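PDB 6S8T: erythrocyte membrane protein 1 from Plasmodium falciparum, which probably binds host cell-surface receptors for infected erythrocytes, this chain being its ICAM-1-binding DBLbeta domain. Local coordinates for residues L39-K44 / S140-V145; T120-N125 / V145-K150; D191-R196 / E250-A255; G419-E424 / T434-N439. All coordinates share one frame; numbering follows the deposited sequence.

In the fold
From the N terminus, the segment 39-44 follows helix 16-32 and returns in contact 1 to helix 137-163, closing a loop of some 95 residues. Contact 2 crosses it: its first segment, 120-125, lies inside that loop, and its partner 145-150 continues along the same helix, with Val145 shared. Contact 3 comes later in series and joins the end of helix 172-194 to helix 246-268; Leu39 of contact 1 touches Asp251 and Trp252 there, and Val145 touches Ile193. These three therefore tie one helical bundle together. Contact 4 closes a short loop after helix 417-424 on the opposite side of the chain's centre, its own centre about 41 Å from that of contact 1.

Contact 1 (L39-K44 / S140-V145); sequences LRADAK and SLLGDV
Ala43 and Gly143 bring the two backbones to 4.6 Å, CA to CA, where the chain after helix 16-32 passes beside helix 137-163. From Arg40 to Asp42 the segment is extended; at Ala43 it bends into a 3-10 turn. The Ala43 methyl rests directly on the helix backbone at Gly143, with CB 3.9 Å from Gly143 CA. The preceding residue, Leu142, supplies the large apolar group. Its CG stands anti to the backbone N (chi1 176°), which carries CD2 out against the extended chain: CD2 lies 3.6 Å from Ala41 O and 3.7 Å from Ala41 CB, and also reaches the backbone nitrogens of Asp42 and Ala43. A single methyl thus covers several backbone atoms of the loop. The bend is fixed within the loop by an Asx turn, in which Asp42 OD1 accepts from Lys44 N at 3.2 Å, the donor standing well above the carboxylate plane. Neighbouring residues take up the backbone polarity: His139 ND1 bonds Asp42 N, and Asn256 of helix 246-268 bonds both Ala41 N and Leu39 O. The two segments themselves meet by van der Waals packing, and the directional bonds that hold the loop come from its own Asx turn and from His139 and Asn256.

Contact 2 (T120-N125 / V145-K150); sequences TSNLEN and VQLAAK
Asn122 and Leu123 of the one-turn helix 121-124 pack against Val145, Leu147 and Ala148 on helix 137-163, a helix-on-helix contact within the Duffy-binding-like fold. Thr120 sits at the N-cap position without capping the helix through its side chain; instead OG1 donates to Glu124 OE1 at 2.8 Å, on the anti side of the carboxylate, and this oxygen also forms a salt bridge with Lys83. Asn122 comes next and is directed toward the long helix. Its CG is held between the backbone N and the carbonyl carbon (chi1 62°), which turns the amide end over Ala148: OD1 lies 3.7 Å from Ala148 CB, and ND2 is 4.0 Å from Leu147 CD2. The two ends of this amide fare differently. ND2 bonds Asp144 OD1, one turn back on helix 137-163, whereas the buried OD1 faces a methyl group and has no polar partner in the model. Leu123 adds the apolar half of the contact, with CD1 4.2 Å from Ala148 CB and CD2 at a looser 4.5 Å from Val145 CG2. Leu207 of helix 202-221 and Leu189 of helix 172-194 extend this apolar patch on the Leu123 side. At the end of the segment the Asn125 side chain folds back over the short helix, where its ND2 donates to Ser121 O at 2.9 Å.

Contact 3 (D191-R196 / E250-A255); sequences DIIRGR and EDWWEA
The C-terminal end of helix 172-194 packs across the N-terminal half of helix 246-268, with Arg194 lying over both Glu250 and Trp253. The aliphatic part of Arg194 rests on the second helix, CG being 4.0 Å from Glu250 CA. A bend at chi3 (-64°) then carries the guanidinium over one face of the indole. NH1 comes to 3.5 Å from Trp253 CD1, and CZ lies 4.2 Å from the centroid of the five-membered ring, an off-centre cation-pi contact in which the two planes are tilted rather than parallel. Asp289 holds both partners: its OD2 accepts from Trp253 NE1 and its backbone O from Arg194 NH2. NH2 also forms a salt bridge with Asp191 OD1, though its hydrogen bond there is weak. Helix 172-194 ends at this point in a Schellman motif, with Gly195 at positive phi, Arg196 N bonded to Asp191 O at 2.8 Å and Gly195 N weakly to Ile192 O. After this turn the extended Arg196 side chain places NH2 over the opposite face of the Arg194 guanidinium, toward its rim. Arg196 NH1 reaches Glu250 OE2 at 3.0 Å in a nearly straight salt-bridge bond (159°). The carboxylate oxygen lies in the guanidinium plane, but the carboxylate itself is turned perpendicular to it and is met from above. A water links Arg196 NE to the same OE2, and another joins Arg194 NH1 to Glu250 O and Glu254 OE2. Deeper in, Ile193 CG2 packs 4.0 Å from Trp252 CZ3, whose ring also touches Leu141 and Leu142 of helix 137-163.

Contact 4 (G419-E424 / T434-N439); sequences GYIHQE and TQFCKN
Ile421 and His422, near the end of helix 417-424, hold Phe436 of the irregular segment 434-439 by its ring and by its backbone. The buried, closely packed side is apolar. Ile421 CG2 sits over the centre of the Phe436 ring, 4.2 Å from the centroid, in a CH-pi contact, while Ala302 of helix 293-319 and Trp358 of helix 335-372 pack around the same pair, the tryptophan edge-to-face with Phe436. His422 makes the short polar contacts. Its CG is anti to the carbonyl carbon (chi1 -73°), and the ring reaches across to the loop so that NE2 accepts from Phe436 N at 3.1 Å in an almost straight bond (177°), close to the imidazole plane. At the same ring edge His422 CE1 lies 3.2 Å from Thr434 O. The Phe436 ring turns its edge toward the His422 face, an offset edge-to-face pair with centroids 6.0 Å apart. The loose side is at Thr434, whose partly exposed side chain comes no nearer than 5.6 Å to the helix segment. Beyond Phe436 the chain leaves the helix, with Cys437 tied to Cys2 by a disulfide. Because NE2 serves as an acceptor, this geometry is consistent with a neutral imidazole carrying its proton on ND1.

Contact 1 (L39-K44 / S140-V145)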
# COMPACT_ATOMS: atom_id res chain seq x y z
N LEU A 39 -7.47 16.34 20.46
CA LEU A 39 -7.10 16.25 19.06
C LEU A 39 -8.26 15.82 18.17
O LEU A 39 -8.07 15.68 16.95
CB LEU A 39 -5.92 15.29 18.89
CG LEU A 39 -4.61 15.74 19.55
CD1 LEU A 39 -3.60 14.61 19.61
CD2 LEU A 39 -4.02 16.94 18.83
N ARG A 40 -9.44 15.60 18.73
CA ARG A 40 -10.63 15.31 17.92
C ARG A 40 -11.00 16.54 17.11
O ARG A 40 -11.26 17.61 17.67
CB ARG A 40 -11.78 14.87 18.82
CG ARG A 40 -11.58 13.52 19.48
CD ARG A 40 -12.73 13.14 20.41
NE ARG A 40 -12.69 13.87 21.67
CZ ARG A 40 -13.44 14.94 21.94
NH1 ARG A 40 -14.30 15.40 21.04
NH2 ARG A 40 -13.34 15.54 23.12
N ALA A 41 -11.03 16.39 15.79
CA ALA A 41 -11.17 17.52 14.88
C ALA A 41 -12.51 17.48 14.15
O ALA A 41 -13.20 16.46 14.13
CB ALA A 41 -10.03 17.55 13.86
N ASP A 42 -12.86 18.62 13.56
CA ASP A 42 -14.08 18.76 12.77
C ASP A 42 -13.78 19.71 11.61
O ASP A 42 -13.42 20.87 11.84
CB ASP A 42 -15.24 19.30 13.61
CG ASP A 42 -16.51 19.51 12.80
OD1 ASP A 42 -16.60 19.00 11.66
OD2 ASP A 42 -17.42 20.21 13.31
N ALA A 43 -13.93 19.21 10.38
CA ALA A 43 -13.60 20.02 9.21
C ALA A 43 -14.42 21.30 9.16
O ALA A 43 -13.91 22.34 8.72
CB ALA A 43 -13.79 19.20 7.94
N LYS A 44 -15.67 21.25 9.61
CA LYS A 44 -16.53 22.44 9.57
C LYS A 44 -16.02 23.56 10.47
O LYS A 44 -16.34 24.72 10.22
CB LYS A 44 -17.96 22.07 9.95
CG LYS A 44 -18.64 21.13 8.96
CD LYS A 44 -20.07 20.83 9.37
CE LYS A 44 -20.12 20.10 10.70
NZ LYS A 44 -21.52 19.78 11.11
N SER A 140 -8.46 22.68 10.46
CA SER A 140 -8.15 22.97 9.06
C SER A 140 -7.38 21.83 8.40
O SER A 140 -7.55 21.58 7.20
CB SER A 140 -7.36 24.27 8.95
OG SER A 140 -8.12 25.37 9.45
N LEU A 141 -6.53 21.12 9.16
CA LEU A 141 -5.79 20.01 8.59
C LEU A 141 -6.71 18.86 8.21
O LEU A 141 -6.50 18.21 7.18
CB LEU A 141 -4.70 19.54 9.56
CG LEU A 141 -3.88 18.33 9.10
CD1 LEU A 141 -3.13 18.65 7.82
CD2 LEU A 141 -2.91 17.88 10.19
N LEU A 142 -7.73 18.59 9.03
CA LEU A 142 -8.64 17.49 8.75
C LEU A 142 -9.40 17.73 7.44
O LEU A 142 -9.67 16.78 6.70
CB LEU A 142 -9.62 17.31 9.90
CG LEU A 142 -10.71 16.25 9.70
CD1 LEU A 142 -10.09 14.88 9.49
CD2 LEU A 142 -11.69 16.24 10.87
N GLY A 143 -9.74 18.99 7.15
CA GLY A 143 -10.45 19.28 5.91
C GLY A 143 -9.66 18.89 4.68
O GLY A 143 -10.20 18.28 3.75
N ASP A 144 -8.37 19.22 4.65
CA ASP A 144 -7.55 18.88 3.49
C ASP A 144 -7.24 17.39 3.43
O ASP A 144 -7.07 16.84 2.34
CB ASP A 144 -6.26 19.71 3.50
CG ASP A 144 -6.37 20.96 2.63
OD1 ASP A 144 -6.79 20.84 1.46
OD2 ASP A 144 -6.03 22.06 3.12
N VAL A 145 -7.15 16.73 4.59
CA VAL A 145 -6.94 15.28 4.59
C VAL A 145 -8.19 14.56 4.09
O VAL A 145 -8.11 13.58 3.34
CB VAL A 145 -6.52 14.80 5.99
CG1 VAL A 145 -6.49 13.28 6.04
CG2 VAL A 145 -5.17 15.37 6.36

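Contact 2 (T120-N125 / V145-K150)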
# COMPACT_ATOMS: atom_id res chain seq x y z
N THR A 120 -2.48 13.59 -3.77
CA THR A 120 -2.11 14.36 -2.59
C THR A 120 -1.57 15.74 -2.95
O THR A 120 -0.82 16.34 -2.18
CB THR A 120 -1.08 13.60 -1.76
OG1 THR A 120 0.07 13.31 -2.57
CG2 THR A 120 -1.67 12.30 -1.24
N SER A 121 -1.97 16.27 -4.11
CA SER A 121 -1.41 17.52 -4.60
C SER A 121 -1.81 18.71 -3.73
O SER A 121 -1.03 19.65 -3.58
CB SER A 121 -1.83 17.75 -6.05
OG SER A 121 -1.24 18.92 -6.58
N ASN A 122 -3.02 18.69 -3.17
CA ASN A 122 -3.42 19.76 -2.26
C ASN A 122 -2.53 19.77 -1.02
O ASN A 122 -2.17 20.84 -0.52
CB ASN A 122 -4.89 19.61 -1.87
CG ASN A 122 -5.17 18.32 -1.13
OD1 ASN A 122 -4.69 17.25 -1.51
ND2 ASN A 122 -5.97 18.40 -0.07
N LEU A 123 -2.16 18.59 -0.52
CA LEU A 123 -1.30 18.53 0.66
C LEU A 123 0.13 18.95 0.33
O LEU A 123 0.83 19.49 1.19
CB LEU A 123 -1.32 17.12 1.24
CG LEU A 123 -2.66 16.62 1.78
CD1 LEU A 123 -2.57 15.15 2.17
CD2 LEU A 123 -3.11 17.46 2.97
N GLU A 124 0.57 18.71 -0.91
CA GLU A 124 1.93 19.07 -1.30
C GLU A 124 2.12 20.57 -1.44
O GLU A 124 3.25 21.05 -1.32
CB GLU A 124 2.30 18.37 -2.61
CG GLU A 124 2.38 16.85 -2.52
CD GLU A 124 2.32 16.17 -3.89
OE1 GLU A 124 1.48 15.27 -4.07
OE2 GLU A 124 3.10 16.56 -4.78
N ASN A 125 1.05 21.32 -1.70
CA ASN A 125 1.11 22.75 -1.94
C ASN A 125 0.31 23.53 -0.91
O ASN A 125 -0.43 24.46 -1.23
CB ASN A 125 0.63 23.09 -3.36
CG ASN A 125 1.47 22.41 -4.43
OD1 ASN A 125 2.55 22.89 -4.78
ND2 ASN A 125 0.97 21.30 -4.96
N VAL A 145 -7.15 16.73 4.59
CA VAL A 145 -6.94 15.28 4.59
C VAL A 145 -8.19 14.56 4.09
O VAL A 145 -8.11 13.58 3.34
CB VAL A 145 -6.52 14.80 5.99
CG1 VAL A 145 -6.49 13.28 6.04
CG2 VAL A 145 -5.17 15.37 6.36
N GLN A 146 -9.37 15.04 4.49
CA GLN A 146 -10.61 14.44 4.02
C GLN A 146 -10.85 14.73 2.54
O GLN A 146 -11.41 13.88 1.83
CB GLN A 146 -11.80 14.93 4.85
CG GLN A 146 -11.84 14.35 6.26
CD GLN A 146 -13.05 14.83 7.04
OE1 GLN A 146 -13.22 16.02 7.28
NE2 GLN A 146 -13.90 13.89 7.45
N LEU A 147 -10.44 15.90 2.06
CA LEU A 147 -10.57 16.20 0.64
C LEU A 147 -9.68 15.28 -0.19
O LEU A 147 -10.11 14.76 -1.23
CB LEU A 147 -10.24 17.66 0.36
CG LEU A 147 -10.27 18.08 -1.11
CD1 LEU A 147 -11.70 18.04 -1.65
CD2 LEU A 147 -9.66 19.46 -1.30
N ALA A 148 -8.44 15.07 0.25
CA ALA A 148 -7.54 14.18 -0.47
C ALA A 148 -8.04 12.74 -0.45
O ALA A 148 -7.97 12.04 -1.46
CB ALA A 148 -6.13 14.27 0.10
N ALA A 149 -8.56 12.30 0.70
CA ALA A 149 -9.05 10.92 0.81
C ALA A 149 -10.24 10.67 -0.10
O ALA A 149 -10.34 9.61 -0.72
CB ALA A 149 -9.40 10.61 2.26
N LYS A 150 -11.15 11.64 -0.20
CA LYS A 150 -12.34 11.45 -1.03
C LYS A 150 -12.00 11.48 -2.52
O LYS A 150 -12.47 10.64 -3.29
CB LYS A 150 -13.40 12.51 -0.71
CG LYS A 150 -14.55 12.55 -1.70
CD LYS A 150 -15.60 13.58 -1.32
CE LYS A 150 -16.66 13.72 -2.40
NZ LYS A 150 -16.07 14.21 -3.69

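Contact 3 (D191-R196 / E250-A255)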
# COMPACT_ATOMS: atom_id res chain seq x y z
N ASP A 191 0.11 6.76 6.94
CA ASP A 191 1.56 6.74 7.07
C ASP A 191 2.20 8.03 6.59
O ASP A 191 3.27 8.41 7.09
CB ASP A 191 2.14 5.53 6.34
CG ASP A 191 1.98 4.23 7.13
OD1 ASP A 191 1.50 4.31 8.29
OD2 ASP A 191 2.31 3.15 6.60
N ILE A 192 1.57 8.73 5.64
CA ILE A 192 2.08 10.04 5.23
C ILE A 192 1.93 11.05 6.35
O ILE A 192 2.85 11.82 6.65
CB ILE A 192 1.38 10.51 3.94
CG1 ILE A 192 1.73 9.59 2.76
CG2 ILE A 192 1.77 11.94 3.61
CD1 ILE A 192 1.08 10.02 1.46
N ILE A 193 0.76 11.07 6.99
CA ILE A 193 0.51 12.02 8.07
C ILE A 193 1.42 11.74 9.26
O ILE A 193 1.95 12.67 9.88
CB ILE A 193 -0.98 11.99 8.47
CG1 ILE A 193 -1.86 12.34 7.27
CG2 ILE A 193 -1.25 12.94 9.62
CD1 ILE A 193 -1.58 13.71 6.69
N ARG A 194 1.61 10.47 9.61
CA ARG A 194 2.43 10.13 10.77
C ARG A 194 3.92 10.15 10.47
O ARG A 194 4.72 10.13 11.42
CB ARG A 194 2.03 8.75 11.31
CG ARG A 194 0.68 8.71 12.02
CD ARG A 194 0.26 7.27 12.36
NE ARG A 194 0.06 6.47 11.15
CZ ARG A 194 -0.53 5.27 11.13
NH1 ARG A 194 -0.98 4.72 12.25
NH2 ARG A 194 -0.66 4.62 9.97
N GLY A 195 4.33 10.19 9.21
CA GLY A 195 5.74 10.20 8.86
C GLY A 195 6.38 8.84 8.69
O GLY A 195 7.61 8.75 8.71
N ARG A 196 5.59 7.78 8.52
CA ARG A 196 6.11 6.44 8.31
C ARG A 196 6.31 6.07 6.84
O ARG A 196 6.96 5.06 6.55
CB ARG A 196 5.17 5.40 8.95
CG ARG A 196 4.94 5.60 10.45
CD ARG A 196 3.85 4.68 11.00
NE ARG A 196 3.69 4.84 12.44
CZ ARG A 196 2.95 4.05 13.21
NH1 ARG A 196 2.87 4.28 14.51
NH2 ARG A 196 2.29 3.02 12.68
N GLU A 250 0.94 10.55 15.74
CA GLU A 250 0.26 9.28 15.97
C GLU A 250 -1.07 9.49 16.67
O GLU A 250 -2.08 8.86 16.31
CB GLU A 250 1.15 8.33 16.78
CG GLU A 250 2.31 7.72 16.02
CD GLU A 250 3.30 6.97 16.92
OE1 GLU A 250 3.18 7.07 18.16
OE2 GLU A 250 4.20 6.29 16.37
N ASP A 251 -1.10 10.38 17.67
CA ASP A 251 -2.33 10.61 18.43
C ASP A 251 -3.38 11.33 17.58
O ASP A 251 -4.57 11.00 17.65
CB ASP A 251 -2.02 11.40 19.70
CG ASP A 251 -1.16 10.61 20.69
OD1 ASP A 251 -0.86 9.43 20.42
OD2 ASP A 251 -0.79 11.18 21.73
N TRP A 252 -2.96 12.32 16.78
CA TRP A 252 -3.90 13.00 15.90
C TRP A 252 -4.54 12.02 14.93
O TRP A 252 -5.74 12.11 14.64
CB TRP A 252 -3.20 14.13 15.13
CG TRP A 252 -4.15 14.97 14.31
CD1 TRP A 252 -4.76 16.13 14.70
CD2 TRP A 252 -4.59 14.72 12.97
NE1 TRP A 252 -5.55 16.62 13.68
CE2 TRP A 252 -5.46 15.76 12.61
CE3 TRP A 252 -4.33 13.70 12.04
CZ2 TRP A 252 -6.08 15.83 11.36
CZ3 TRP A 252 -4.95 13.77 10.80
CH2 TRP A 252 -5.81 14.82 10.47
N TRP A 253 -3.76 11.07 14.41
CA TRP A 253 -4.34 10.06 13.52
C TRP A 253 -5.35 9.19 14.25
O TRP A 253 -6.44 8.92 13.72
CB TRP A 253 -3.23 9.21 12.90
CG TRP A 253 -3.75 8.18 11.95
CD1 TRP A 253 -3.80 6.82 12.15
CD2 TRP A 253 -4.33 8.41 10.66
NE1 TRP A 253 -4.36 6.20 11.05
CE2 TRP A 253 -4.70 7.16 10.13
CE3 TRP A 253 -4.57 9.56 9.89
CZ2 TRP A 253 -5.29 7.02 8.87
CZ3 TRP A 253 -5.16 9.42 8.65
CH2 TRP A 253 -5.51 8.16 8.15
N GLU A 254 -5.03 8.77 15.48
CA GLU A 254 -5.97 7.95 16.25
C GLU A 254 -7.28 8.68 16.51
O GLU A 254 -8.35 8.06 16.52
CB GLU A 254 -5.34 7.54 17.58
CG GLU A 254 -4.28 6.46 17.46
CD GLU A 254 -4.82 5.20 16.83
OE1 GLU A 254 -5.87 4.70 17.30
OE2 GLU A 254 -4.22 4.72 15.85
N ALA A 255 -7.21 9.99 16.72
CA ALA A 255 -8.40 10.77 17.03
C ALA A 255 -9.29 10.97 15.81
O ALA A 255 -10.51 11.12 15.97
CB ALA A 255 -8.00 12.12 17.61
O HOH W 1 -1.55 5.93 14.96
O HOH W 2 5.22 7.00 13.84

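Contact 4 (G419-E424 / T434-N439)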
# COMPACT_ATOMS: atom_id res chain seq x y z
N GLY A 419 5.81 -17.49 2.44
CA GLY A 419 4.82 -17.98 3.39
C GLY A 419 3.82 -16.90 3.78
O GLY A 419 2.63 -17.18 3.91
N TYR A 420 4.30 -15.67 3.98
CA TYR A 420 3.40 -14.57 4.29
C TYR A 420 2.39 -14.35 3.17
O TYR A 420 1.20 -14.11 3.43
CB TYR A 420 4.20 -13.28 4.54
CG TYR A 420 3.38 -12.16 5.16
CD1 TYR A 420 2.55 -11.36 4.37
CD2 TYR A 420 3.44 -11.90 6.52
CE1 TYR A 420 1.80 -10.33 4.94
CE2 TYR A 420 2.70 -10.89 7.09
CZ TYR A 420 1.88 -10.11 6.30
OH TYR A 420 1.15 -9.10 6.88
N ILE A 421 2.84 -14.42 1.91
CA ILE A 421 1.93 -14.21 0.78
C ILE A 421 0.85 -15.29 0.75
O ILE A 421 -0.34 -14.99 0.57
CB ILE A 421 2.72 -14.17 -0.55
CG1 ILE A 421 3.57 -12.91 -0.64
CG2 ILE A 421 1.78 -14.28 -1.75
CD1 ILE A 421 2.78 -11.62 -0.59
N HIS A 422 1.24 -16.55 0.95
CA HIS A 422 0.24 -17.62 0.93
C HIS A 422 -0.68 -17.59 2.14
O HIS A 422 -1.74 -18.23 2.10
CB HIS A 422 0.94 -18.97 0.81
CG HIS A 422 1.51 -19.24 -0.55
ND1 HIS A 422 0.72 -19.47 -1.65
CD2 HIS A 422 2.79 -19.32 -0.98
CE1 HIS A 422 1.48 -19.67 -2.71
NE2 HIS A 422 2.74 -19.59 -2.33
N GLN A 423 -0.32 -16.86 3.19
CA GLN A 423 -1.19 -16.73 4.36
C GLN A 423 -2.12 -15.53 4.27
O GLN A 423 -3.29 -15.63 4.68
CB GLN A 423 -0.35 -16.62 5.64
CG GLN A 423 0.29 -17.93 6.09
CD GLN A 423 -0.73 -18.92 6.64
OE1 GLN A 423 -0.83 -20.05 6.16
NE2 GLN A 423 -1.48 -18.49 7.64
N GLU A 424 -1.64 -14.40 3.74
CA GLU A 424 -2.39 -13.16 3.77
C GLU A 424 -2.67 -12.57 2.39
O GLU A 424 -3.44 -11.60 2.30
CB GLU A 424 -1.63 -12.10 4.60
CG GLU A 424 -1.15 -12.60 5.96
CD GLU A 424 -2.30 -12.81 6.93
OE1 GLU A 424 -3.41 -12.30 6.67
OE2 GLU A 424 -2.08 -13.48 7.97
N THR A 434 1.56 -20.76 -9.33
CA THR A 434 0.94 -20.14 -8.16
C THR A 434 1.79 -20.21 -6.90
O THR A 434 1.49 -19.47 -5.95
CB THR A 434 -0.42 -20.79 -7.87
OG1 THR A 434 -0.23 -22.18 -7.56
CG2 THR A 434 -1.33 -20.69 -9.09
N GLN A 435 2.81 -21.05 -6.85
CA GLN A 435 3.61 -21.24 -5.65
C GLN A 435 4.78 -20.26 -5.65
O GLN A 435 5.64 -20.31 -6.54
CB GLN A 435 4.11 -22.69 -5.56
CG GLN A 435 4.90 -23.00 -4.31
CD GLN A 435 5.27 -24.46 -4.21
OE1 GLN A 435 4.46 -25.34 -4.47
NE2 GLN A 435 6.52 -24.73 -3.83
N PHE A 436 4.83 -19.39 -4.64
CA PHE A 436 5.85 -18.35 -4.56
C PHE A 436 7.17 -18.85 -3.97
O PHE A 436 8.15 -18.10 -3.97
CB PHE A 436 5.33 -17.16 -3.76
CG PHE A 436 4.55 -16.17 -4.58
CD1 PHE A 436 3.28 -16.48 -5.05
CD2 PHE A 436 5.09 -14.93 -4.89
CE1 PHE A 436 2.57 -15.57 -5.81
CE2 PHE A 436 4.37 -14.01 -5.65
CZ PHE A 436 3.11 -14.34 -6.11
N CYS A 437 7.22 -20.08 -3.46
CA CYS A 437 8.47 -20.68 -3.01
C CYS A 437 8.90 -21.77 -3.99
O CYS A 437 8.07 -22.40 -4.65
CB CYS A 437 8.33 -21.28 -1.61
SG CYS A 437 7.04 -22.53 -1.44
N LYS A 438 10.21 -21.99 -4.07
CA LYS A 438 10.77 -22.97 -4.99
C LYS A 438 10.48 -24.39 -4.52
O LYS A 438 9.67 -25.10 -5.13
CB LYS A 438 12.28 -22.76 -5.15
CG LYS A 438 12.65 -21.42 -5.76
CD LYS A 438 14.16 -21.23 -5.84
CE LYS A 438 14.51 -19.88 -6.46
NZ LYS A 438 15.97 -19.64 -6.52
N ASN A 439 11.14 -24.81 -3.45
CA ASN A 439 10.96 -26.14 -2.89
C ASN A 439 9.97 -26.11 -1.72
O ASN A 439 9.64 -25.05 -1.18
CB ASN A 439 12.30 -26.72 -2.43
CG ASN A 439 13.14 -27.22 -3.59
OD1 ASN A 439 12.63 -27.87 -4.50
ND2 ASN A 439 14.43 -26.93 -3.56